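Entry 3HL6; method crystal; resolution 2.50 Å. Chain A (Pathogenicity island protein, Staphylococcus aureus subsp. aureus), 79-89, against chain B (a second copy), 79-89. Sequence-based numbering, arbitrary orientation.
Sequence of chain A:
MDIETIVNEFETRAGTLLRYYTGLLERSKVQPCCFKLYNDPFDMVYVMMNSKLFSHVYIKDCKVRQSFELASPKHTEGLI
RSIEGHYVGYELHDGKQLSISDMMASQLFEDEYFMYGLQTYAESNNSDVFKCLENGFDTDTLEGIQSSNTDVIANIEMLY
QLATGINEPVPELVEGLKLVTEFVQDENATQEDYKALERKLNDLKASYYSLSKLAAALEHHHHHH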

# COMPACT_ATOMS: atom_id res chain seq x y z
N LEU A 79 -4.80 6.62 1.50
CA LEU A 79 -4.05 5.72 2.37
C LEU A 79 -2.74 5.23 1.72
O LEU A 79 -1.70 5.11 2.37
CB LEU A 79 -4.93 4.51 2.78
CG LEU A 79 -5.90 4.65 3.97
CD1 LEU A 79 -6.58 3.29 4.34
CD2 LEU A 79 -5.20 5.21 5.21
N ILE A 80 -2.82 4.88 0.44
CA ILE A 80 -1.64 4.45 -0.29
C ILE A 80 -0.57 5.55 -0.26
O ILE A 80 0.64 5.29 -0.29
CB ILE A 80 -2.04 4.12 -1.73
CG1 ILE A 80 -3.19 3.12 -1.71
CG2 ILE A 80 -0.87 3.59 -2.52
CD1 ILE A 80 -3.80 2.79 -3.10
N ARG A 81 -1.01 6.80 -0.16
CA ARG A 81 -0.09 7.90 -0.32
C ARG A 81 0.71 8.12 0.95
O ARG A 81 1.85 8.61 0.91
CB ARG A 81 -0.83 9.17 -0.72
CG ARG A 81 -0.81 9.40 -2.22
CD ARG A 81 -1.56 10.66 -2.56
NE ARG A 81 -2.13 10.60 -3.90
CZ ARG A 81 -3.28 11.17 -4.24
NH1 ARG A 81 -3.98 11.84 -3.31
NH2 ARG A 81 -3.74 11.06 -5.49
N SER A 82 0.07 7.74 2.05
CA SER A 82 0.66 7.71 3.35
C SER A 82 1.66 6.58 3.47
O SER A 82 2.62 6.67 4.22
CB SER A 82 -0.44 7.52 4.38
OG SER A 82 -0.97 8.78 4.73
N ILE A 83 1.47 5.50 2.71
CA ILE A 83 2.54 4.52 2.65
C ILE A 83 3.76 5.14 1.97
O ILE A 83 4.84 5.18 2.54
CB ILE A 83 2.11 3.21 1.97
CG1 ILE A 83 0.85 2.65 2.62
CG2 ILE A 83 3.23 2.22 2.05
CD1 ILE A 83 0.42 1.35 2.05
N GLU A 84 3.58 5.69 0.78
CA GLU A 84 4.72 6.29 0.06
C GLU A 84 5.38 7.43 0.83
O GLU A 84 6.59 7.42 1.08
CB GLU A 84 4.27 6.71 -1.33
CG GLU A 84 3.62 5.53 -2.00
CD GLU A 84 3.55 5.66 -3.50
OE1 GLU A 84 3.31 6.80 -3.98
OE2 GLU A 84 3.71 4.62 -4.19
N GLY A 85 4.56 8.37 1.27
CA GLY A 85 5.02 9.45 2.13
C GLY A 85 5.62 9.03 3.47
O GLY A 85 6.39 9.77 4.08
N HIS A 86 5.29 7.85 3.95
CA HIS A 86 6.03 7.36 5.09
C HIS A 86 7.50 7.20 4.73
O HIS A 86 8.36 7.71 5.39
CB HIS A 86 5.46 6.04 5.62
CG HIS A 86 6.38 5.33 6.55
ND1 HIS A 86 6.45 5.62 7.90
CD2 HIS A 86 7.31 4.37 6.32
CE1 HIS A 86 7.34 4.83 8.47
NE2 HIS A 86 7.89 4.07 7.54
N TYR A 87 7.78 6.46 3.67
CA TYR A 87 9.17 6.25 3.27
C TYR A 87 9.87 7.47 2.69
O TYR A 87 11.04 7.65 2.90
CB TYR A 87 9.26 5.09 2.29
CG TYR A 87 8.82 3.83 2.96
CD1 TYR A 87 9.65 3.21 3.88
CD2 TYR A 87 7.55 3.29 2.70
CE1 TYR A 87 9.25 2.08 4.52
CE2 TYR A 87 7.14 2.15 3.33
CZ TYR A 87 7.99 1.55 4.25
OH TYR A 87 7.62 0.38 4.88
N VAL A 88 9.17 8.29 1.94
CA VAL A 88 9.89 9.19 1.06
C VAL A 88 9.39 10.65 1.17
O VAL A 88 9.97 11.55 0.59
CB VAL A 88 9.85 8.61 -0.38
CG1 VAL A 88 10.40 9.54 -1.39
CG2 VAL A 88 10.73 7.35 -0.40
N GLY A 89 8.30 10.85 1.90
CA GLY A 89 7.80 12.19 2.15
C GLY A 89 7.17 12.80 0.92
O GLY A 89 6.77 12.10 0.01
N LEU B 79 0.26 -7.24 -2.82
CA LEU B 79 0.43 -5.90 -3.41
C LEU B 79 1.06 -4.89 -2.41
O LEU B 79 1.99 -4.14 -2.75
CB LEU B 79 -0.90 -5.38 -3.97
CG LEU B 79 -1.34 -6.08 -5.25
CD1 LEU B 79 -2.63 -5.48 -5.83
CD2 LEU B 79 -0.25 -6.05 -6.28
N ILE B 80 0.56 -4.90 -1.17
CA ILE B 80 0.94 -3.93 -0.14
C ILE B 80 2.41 -4.11 0.22
O ILE B 80 3.14 -3.14 0.46
CB ILE B 80 0.02 -4.03 1.09
CG1 ILE B 80 -1.43 -4.05 0.62
CG2 ILE B 80 0.23 -2.89 2.07
CD1 ILE B 80 -2.39 -3.79 1.67
N ARG B 81 2.86 -5.36 0.17
CA ARG B 81 4.19 -5.68 0.60
C ARG B 81 5.21 -5.30 -0.43
O ARG B 81 6.32 -4.95 -0.06
CB ARG B 81 4.29 -7.16 0.89
CG ARG B 81 4.03 -7.49 2.35
CD ARG B 81 4.17 -8.98 2.53
NE ARG B 81 3.58 -9.46 3.79
CZ ARG B 81 3.06 -10.68 3.95
NH1 ARG B 81 3.05 -11.55 2.93
NH2 ARG B 81 2.55 -11.05 5.13
N SER B 82 4.85 -5.35 -1.72
CA SER B 82 5.68 -4.77 -2.76
C SER B 82 5.77 -3.26 -2.64
O SER B 82 6.71 -2.64 -3.17
CB SER B 82 5.18 -5.15 -4.13
OG SER B 82 5.35 -6.55 -4.36
N ILE B 83 4.81 -2.65 -1.97
CA ILE B 83 4.88 -1.20 -1.85
C ILE B 83 5.93 -0.83 -0.81
O ILE B 83 6.87 -0.08 -1.09
CB ILE B 83 3.52 -0.56 -1.49
CG1 ILE B 83 2.47 -0.79 -2.58
CG2 ILE B 83 3.68 0.93 -1.28
CD1 ILE B 83 1.32 0.14 -2.45
N GLU B 84 5.78 -1.39 0.38
CA GLU B 84 6.82 -1.31 1.40
C GLU B 84 8.17 -1.85 0.90
O GLU B 84 9.22 -1.22 1.07
CB GLU B 84 6.33 -2.02 2.67
CG GLU B 84 4.95 -1.49 3.14
CD GLU B 84 4.72 -1.62 4.66
OE1 GLU B 84 5.32 -2.53 5.26
OE2 GLU B 84 3.96 -0.80 5.25
N GLY B 85 8.15 -2.99 0.24
CA GLY B 85 9.39 -3.61 -0.16
C GLY B 85 10.15 -2.74 -1.15
O GLY B 85 11.38 -2.73 -1.17
N HIS B 86 9.41 -2.01 -1.97
CA HIS B 86 10.02 -1.17 -3.00
C HIS B 86 10.89 -0.10 -2.36
O HIS B 86 11.84 0.38 -2.98
CB HIS B 86 8.94 -0.52 -3.88
CG HIS B 86 9.39 0.72 -4.58
ND1 HIS B 86 9.81 0.72 -5.90
CD2 HIS B 86 9.49 2.00 -4.15
CE1 HIS B 86 10.15 1.94 -6.25
NE2 HIS B 86 9.96 2.74 -5.21
N TYR B 87 10.57 0.28 -1.12
CA TYR B 87 11.31 1.35 -0.43
C TYR B 87 12.39 0.78 0.46
O TYR B 87 13.47 1.33 0.55
CB TYR B 87 10.38 2.27 0.38
CG TYR B 87 9.51 3.14 -0.50
CD1 TYR B 87 10.05 4.26 -1.17
CD2 TYR B 87 8.15 2.84 -0.69
CE1 TYR B 87 9.27 5.05 -2.01
CE2 TYR B 87 7.35 3.62 -1.52
CZ TYR B 87 7.92 4.72 -2.18
OH TYR B 87 7.13 5.50 -3.00
N VAL B 88 12.11 -0.32 1.14
CA VAL B 88 13.05 -0.80 2.11
C VAL B 88 13.38 -2.27 1.94
O VAL B 88 13.90 -2.88 2.84
CB VAL B 88 12.54 -0.60 3.55
CG1 VAL B 88 12.49 0.88 3.89
CG2 VAL B 88 11.18 -1.28 3.74
N GLY B 89 13.06 -2.86 0.79
CA GLY B 89 13.35 -4.27 0.58
C GLY B 89 12.86 -5.17 1.71
O GLY B 89 11.83 -4.91 2.32

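Two tyrosines meet here without stacking in the usual sense: the rings of Tyr A87 and Tyr B87 lie within 9° of parallel, yet they are slid so far apart that they barely overlap, with centroids 5.1 Å apart. What one face of each ring receives instead is the other residue's methylene. Tyr B87 CB sits 3.8 Å from the centroid of the Tyr A87 ring, and Tyr A87 CB sits 3.9 Å from that of the Tyr B87 ring, both over the face, in a reciprocal pair of CH-pi contacts. The two CA atoms, Tyr A87 CA and Tyr B87 CA, are 6.5 Å apart, and each ring lies over the other residue's CB.

Each phenol reaches back toward the preceding turn of the partner helix. Tyr A87 OH comes to 3.5 Å from Glu B84 CB, and Tyr B87 OH to 3.5 Å from Glu A84 CB. These approaches are packing, and no hydrogen bond crosses between the stretches; the carboxylates of both glutamates are satisfied elsewhere in the structure. Val A88 CG2 lies 3.2 Å from Tyr B87 CE1, and Val B88 CG1 lies 3.5 Å from Tyr A87 CE1. The valines differ in chi1, t in Val A88 and m in Val B88, so the symmetry is approximate here.

One and two turns earlier, the isoleucines continue the seam. Ile A83 CG2 meets Ile B83 CG2 at 3.6 Å, while Ile A80 CG2 and Ile B83 CD1 pack at 4.1 Å, matched by Ile A83 CD1 and Ile B80 CG2 at 4.2 Å.

The example illustrates a general principle: when two copies of a helix run side by side in nearly the same direction, here at 19°, equivalent residues can meet their own counterparts, and here the contact between the segments is made by apolar and CH-pi packing, with no hydrogen bond across it.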